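PDB 6F1E: interferon gamma, which acts as a homodimeric cytokine that binds interferon gamma receptor 1, and more weakly its receptor 1-like relative, and activates macrophages and neutrophils. Local coordinates for the interface of chains A and B. Coordinates in Å, arbitrary orientation; residue numbers count along the deposited sequence, not the author numbering. Chains: chain A/B, Interferon gamma.

Contacts 1 and 2 are two patches of the one homodimer interface, with C-alpha centres about 38 Å apart. They share no residue, by number or by chain. Both use the helical segment starting at residue 129: B:Glu138 and B:Met142 in contact 1, A:Ser133, A:Leu136 and A:Trp137 in contact 2. In contact 1 it meets the loop at A:Phe32 and helix 41-64; in contact 2 it meets helix 6-17, B:Tyr18 and B:Arg25. The interface is two-fold symmetric, so each patch recurs with the chains exchanged. Each subunit thus sends this segment into its partner, as expected for intertwined interferon gamma dimers.

Contact 1: the interface of chains A and B. Residues chain A 32-34, 48, 51, 55; chain B 121, 138, 142.
The backbone N of A:Phe32 donates a hydrogen bond to the carboxylate oxygen OE1 of B:Glu138, 3.1 Å away. The angle at the hydrogen is 158°, so the bond is fairly straight. OE1 accepts through its syn lone pair, on the side of OE2. Beyond CG the B:Glu138 chain is extended (chi2 174°), which carries the carboxylate from helix 129-150 out to the A:Phe32 loop. The phenyl ring and the carboxylate stand nearly perpendicular. At the ring's edge and in its plane lies the methyl CD2 of B:Leu121, from helix 109-121. B:Leu121 CD2 is 3.4 Å from A:Phe32 CD1. One ring face is covered within chain A by CG1 of A:Val51, which sits over the ring centre. A:Val51, from helix 41-64 of the same chain, thus covers a face, while the partner's leucine meets the edge.

B:Met142 buries 83 Å² against chain A. Its chain bends at chi2 (-72°), and its thioether end enters between A:Phe32 and A:Met48. The methyl B:Met142 CE lies 3.7 Å from A:Phe32 CB. The sulfur B:Met142 SD lies 3.5 Å from the methyl CE of A:Met48 and also packs against A:Val51 CG1. A:Tyr55 crosses B:Met142 at about a right angle, with ring carbon CE2 4.1 Å from B:Met142 CB. Within chain A, the A:Tyr55 ring has A:Phe32 CZ above its rim. The patch joins the bond from A:Phe32 N to B:Glu138 to apolar packing by both subunits. It fastens helices 109-121 and 129-150 of chain B to chain A and so contributes to holding the homodimer together.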
loop_
_atom_site.group_PDB
_atom_site.type_symbol
_atom_site.label_atom_id
_atom_site.label_comp_id
_atom_site.label_asym_id
_atom_site.label_seq_id
_atom_site.Cartn_x
_atom_site.Cartn_y
_atom_site.Cartn_z
ATOM N N PHE A 32 12.750 7.883 -2.500
ATOM C CA PHE A 32 12.540 6.589 -1.882
ATOM C C PHE A 32 13.380 6.476 -0.603
ATOM O O PHE A 32 14.628 6.508 -0.657
ATOM C CB PHE A 32 12.939 5.509 -2.868
ATOM C CG PHE A 32 12.125 5.531 -4.124
ATOM C CD1 PHE A 32 10.765 5.298 -4.078
ATOM C CD2 PHE A 32 12.695 5.791 -5.327
ATOM C CE1 PHE A 32 9.972 5.306 -5.214
ATOM C CE2 PHE A 32 11.915 5.795 -6.484
ATOM C CZ PHE A 32 10.549 5.559 -6.424
ATOM N N PRO A 33 12.704 6.397 0.555
ATOM C CA PRO A 33 13.331 6.031 1.825
ATOM C C PRO A 33 14.085 4.719 1.795
ATOM O O PRO A 33 13.567 3.756 1.246
ATOM C CB PRO A 33 12.116 5.839 2.761
ATOM C CG PRO A 33 10.881 5.969 1.901
ATOM C CD PRO A 33 11.318 6.857 0.782
ATOM N N LYS A 34 15.269 4.672 2.403
ATOM C CA LYS A 34 15.932 3.397 2.717
ATOM C C LYS A 34 15.552 2.824 4.087
ATOM O O LYS A 34 15.934 1.698 4.403
ATOM C CB LYS A 34 17.449 3.521 2.645
ATOM C CG LYS A 34 17.970 3.894 1.274
ATOM C CD LYS A 34 19.491 3.866 1.237
ATOM C CE LYS A 34 20.022 4.361 -0.103
ATOM N NZ LYS A 34 21.501 4.206 -0.176
ATOM N N MET A 48 10.403 -3.317 -1.367
ATOM C CA MET A 48 11.157 -3.307 -2.640
ATOM C C MET A 48 10.301 -3.558 -3.860
ATOM O O MET A 48 10.513 -2.921 -4.904
ATOM C CB MET A 48 12.287 -4.333 -2.671
ATOM C CG MET A 48 13.704 -3.792 -2.640
ATOM S SD MET A 48 14.032 -2.250 -3.545
ATOM C CE MET A 48 14.079 -1.275 -2.036
ATOM N N VAL A 51 8.594 -0.319 -4.493
ATOM C CA VAL A 51 9.522 0.618 -5.190
ATOM C C VAL A 51 9.629 0.291 -6.697
ATOM O O VAL A 51 9.597 1.177 -7.545
ATOM C CB VAL A 51 10.961 0.550 -4.589
ATOM C CG1 VAL A 51 11.966 1.346 -5.441
ATOM C CG2 VAL A 51 10.991 1.014 -3.142
ATOM N N TYR A 55 8.634 2.760 -9.824
ATOM C CA TYR A 55 9.545 3.089 -10.945
ATOM C C TYR A 55 8.936 2.782 -12.296
ATOM O O TYR A 55 9.167 3.474 -13.267
ATOM C CB TYR A 55 10.858 2.312 -10.836
ATOM C CG TYR A 55 11.932 3.047 -10.089
ATOM C CD1 TYR A 55 12.529 4.180 -10.643
ATOM C CD2 TYR A 55 12.395 2.587 -8.845
ATOM C CE1 TYR A 55 13.555 4.845 -9.976
ATOM C CE2 TYR A 55 13.416 3.245 -8.166
ATOM C CZ TYR A 55 14.000 4.377 -8.738
ATOM O OH TYR A 55 15.006 5.054 -8.070
ATOM N N LEU B 121 4.844 5.839 -1.110
ATOM C CA LEU B 121 5.236 5.561 -2.498
ATOM C C LEU B 121 4.158 5.963 -3.494
ATOM O O LEU B 121 4.468 6.463 -4.556
ATOM C CB LEU B 121 5.515 4.074 -2.681
ATOM C CG LEU B 121 6.711 3.542 -1.912
ATOM C CD1 LEU B 121 6.754 2.046 -2.011
ATOM C CD2 LEU B 121 8.007 4.108 -2.452
ATOM N N GLU B 138 18.508 7.469 -7.960
ATOM C CA GLU B 138 18.353 6.490 -6.907
ATOM C C GLU B 138 18.155 5.081 -7.480
ATOM O O GLU B 138 18.400 4.084 -6.774
ATOM C CB GLU B 138 17.189 6.876 -5.996
ATOM C CG GLU B 138 17.344 8.230 -5.276
ATOM C CD GLU B 138 16.100 8.626 -4.496
ATOM O OE1 GLU B 138 15.446 7.719 -3.919
ATOM O OE2 GLU B 138 15.770 9.843 -4.431
ATOM N N MET B 142 18.735 1.197 -5.825
ATOM C CA MET B 142 17.488 0.486 -5.606
ATOM C C MET B 142 17.466 -0.839 -6.374
ATOM O O MET B 142 17.060 -1.877 -5.815
ATOM C CB MET B 142 16.294 1.383 -5.903
ATOM C CG MET B 142 16.071 2.463 -4.824
ATOM S SD MET B 142 15.426 1.720 -3.314
ATOM C CE MET B 142 15.545 3.015 -2.090
#

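Contact 2: the interface of chains A and B. Residues chain A 133, 136-137; chain B 11, 14-15, 18, 25, 96.
A:Leu136 is the apolar centre of this patch of the type II interferon dimer, whose helices interlock between subunits. It buries 91 Å² against chain B. Its CG lies anti to the backbone N (chi1 -166°), and the branched end reaches between helix 6-17, helix 89-107 and B:Tyr18. The methyl A:Leu136 CD2 meets B:Leu14 CB at 3.7 Å. The same methyl, A:Leu136 CD2, lies 3.9 Å from ring carbon CD2 of B:Tyr18, whose side chain crosses the leucine at about a right angle. B:Leu15 runs obliquely to A:Leu136, and B:Leu15 CD2 comes to 3.8 Å from A:Leu136 CG. The other methyl, A:Leu136 CD1, points to CD1 of B:Ile96, 4.1 Å away. CD2 thus packs on helix 6-17 and B:Tyr18, while CD1 turns toward helix 89-107. CG2 of B:Ile11 approaches the carbonyl oxygen O of A:Leu136 at 4.2 Å, a looser contact at the margin.

Farther out, B:Arg25 lays its guanidinium over one face of the A:Trp137 indole in a cation-pi contact. B:Arg25 NE is 3.7 Å from the centroid of the A:Trp137 six-membered ring. It is offset toward the rim, and the guanidinium and indole planes are tilted by 34°, so the groups do not lie parallel. The B:Arg25 chain bends at chi2 and chi3 on its way to the indole. The arginine's positive charge would be expected to be stabilised by the pi face of the indole. At the polar rim, the hydroxyl OG of A:Ser133 gives a weak hydrogen bond of 3.1 Å to the backbone O of B:Tyr18. This serine lies one helical turn before A:Trp137 in helix 129-137.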
loop_
_atom_site.group_PDB
_atom_site.type_symbol
_atom_site.label_atom_id
_atom_site.label_comp_id
_atom_site.label_asym_id
_atom_site.label_seq_id
_atom_site.Cartn_x
_atom_site.Cartn_y
_atom_site.Cartn_z
ATOM N N SER A 133 -22.308 0.001 3.098
ATOM C CA SER A 133 -23.158 -1.118 3.562
ATOM C C SER A 133 -22.506 -2.458 3.253
ATOM O O SER A 133 -22.481 -3.338 4.104
ATOM C CB SER A 133 -24.549 -1.082 2.935
ATOM O OG SER A 133 -25.007 0.253 2.878
ATOM N N LEU A 136 -19.837 -2.857 5.621
ATOM C CA LEU A 136 -20.421 -3.080 6.930
ATOM C C LEU A 136 -20.952 -4.508 7.071
ATOM O O LEU A 136 -20.896 -5.095 8.152
ATOM C CB LEU A 136 -21.526 -2.055 7.229
ATOM C CG LEU A 136 -21.982 -1.980 8.701
ATOM C CD1 LEU A 136 -20.861 -1.658 9.700
ATOM C CD2 LEU A 136 -23.068 -0.933 8.798
ATOM N N TRP A 137 -21.436 -5.065 5.970
ATOM C CA TRP A 137 -21.862 -6.472 5.909
ATOM C C TRP A 137 -20.756 -7.449 6.284
ATOM O O TRP A 137 -21.071 -8.555 6.694
ATOM C CB TRP A 137 -22.332 -6.772 4.496
ATOM C CG TRP A 137 -22.854 -8.084 4.199
ATOM C CD1 TRP A 137 -22.147 -9.136 3.756
ATOM C CD2 TRP A 137 -24.233 -8.499 4.234
ATOM N NE1 TRP A 137 -22.980 -10.218 3.550
ATOM C CE2 TRP A 137 -24.273 -9.842 3.826
ATOM C CE3 TRP A 137 -25.436 -7.866 4.583
ATOM C CZ2 TRP A 137 -25.473 -10.564 3.731
ATOM C CZ3 TRP A 137 -26.631 -8.575 4.470
ATOM C CH2 TRP A 137 -26.639 -9.914 4.057
ATOM N N ILE B 11 -23.348 -3.617 15.394
ATOM C CA ILE B 11 -23.362 -3.852 13.931
ATOM C C ILE B 11 -24.768 -4.173 13.336
ATOM O O ILE B 11 -25.141 -3.653 12.244
ATOM C CB ILE B 11 -22.383 -4.953 13.542
ATOM C CG1 ILE B 11 -20.946 -4.503 13.739
ATOM C CG2 ILE B 11 -22.513 -5.295 12.071
ATOM C CD1 ILE B 11 -19.966 -5.659 13.741
ATOM N N LEU B 14 -26.653 -1.053 13.049
ATOM C CA LEU B 14 -26.180 -0.164 12.000
ATOM C C LEU B 14 -26.667 -0.640 10.638
ATOM O O LEU B 14 -27.065 0.182 9.793
ATOM C CB LEU B 14 -24.675 -0.076 12.041
ATOM C CG LEU B 14 -24.153 0.658 13.256
ATOM C CD1 LEU B 14 -22.669 0.396 13.410
ATOM C CD2 LEU B 14 -24.434 2.130 13.081
ATOM N N LEU B 15 -26.704 -1.962 10.461
ATOM C CA LEU B 15 -27.212 -2.531 9.234
ATOM C C LEU B 15 -28.639 -2.125 8.943
ATOM O O LEU B 15 -29.003 -2.028 7.781
ATOM C CB LEU B 15 -27.037 -4.059 9.211
ATOM C CG LEU B 15 -25.567 -4.518 9.114
ATOM C CD1 LEU B 15 -25.372 -6.017 9.335
ATOM C CD2 LEU B 15 -25.008 -4.122 7.749
ATOM N N TYR B 18 -27.863 1.221 7.325
ATOM C CA TYR B 18 -27.088 1.146 6.090
ATOM C C TYR B 18 -27.689 0.005 5.274
ATOM O O TYR B 18 -27.020 -0.954 4.927
ATOM C CB TYR B 18 -25.562 1.043 6.352
ATOM C CG TYR B 18 -25.049 2.302 7.008
ATOM C CD1 TYR B 18 -24.710 3.426 6.257
ATOM C CD2 TYR B 18 -24.985 2.402 8.413
ATOM C CE1 TYR B 18 -24.277 4.599 6.883
ATOM C CE2 TYR B 18 -24.573 3.568 9.050
ATOM C CZ TYR B 18 -24.228 4.666 8.291
ATOM O OH TYR B 18 -23.827 5.808 8.956
ATOM N N ARG B 25 -26.287 -4.996 -3.743
ATOM C CA ARG B 25 -25.306 -5.941 -3.112
ATOM C C ARG B 25 -24.447 -6.747 -4.080
ATOM O O ARG B 25 -23.219 -6.813 -3.912
ATOM C CB ARG B 25 -25.980 -6.982 -2.184
ATOM C CG ARG B 25 -26.323 -6.497 -0.778
ATOM C CD ARG B 25 -25.923 -7.427 0.386
ATOM N NE ARG B 25 -25.504 -6.593 1.521
ATOM C CZ ARG B 25 -26.315 -5.811 2.259
ATOM N NH1 ARG B 25 -25.795 -5.043 3.241
ATOM N NH2 ARG B 25 -27.645 -5.783 2.042
ATOM N N ILE B 96 -17.919 1.144 17.215
ATOM C CA ILE B 96 -17.172 0.286 16.275
ATOM C C ILE B 96 -15.877 0.982 15.855
ATOM O O ILE B 96 -14.836 0.327 15.690
ATOM C CB ILE B 96 -18.023 -0.261 15.080
ATOM C CG1 ILE B 96 -18.831 0.819 14.340
ATOM C CG2 ILE B 96 -19.004 -1.315 15.582
ATOM C CD1 ILE B 96 -19.374 0.372 12.985
#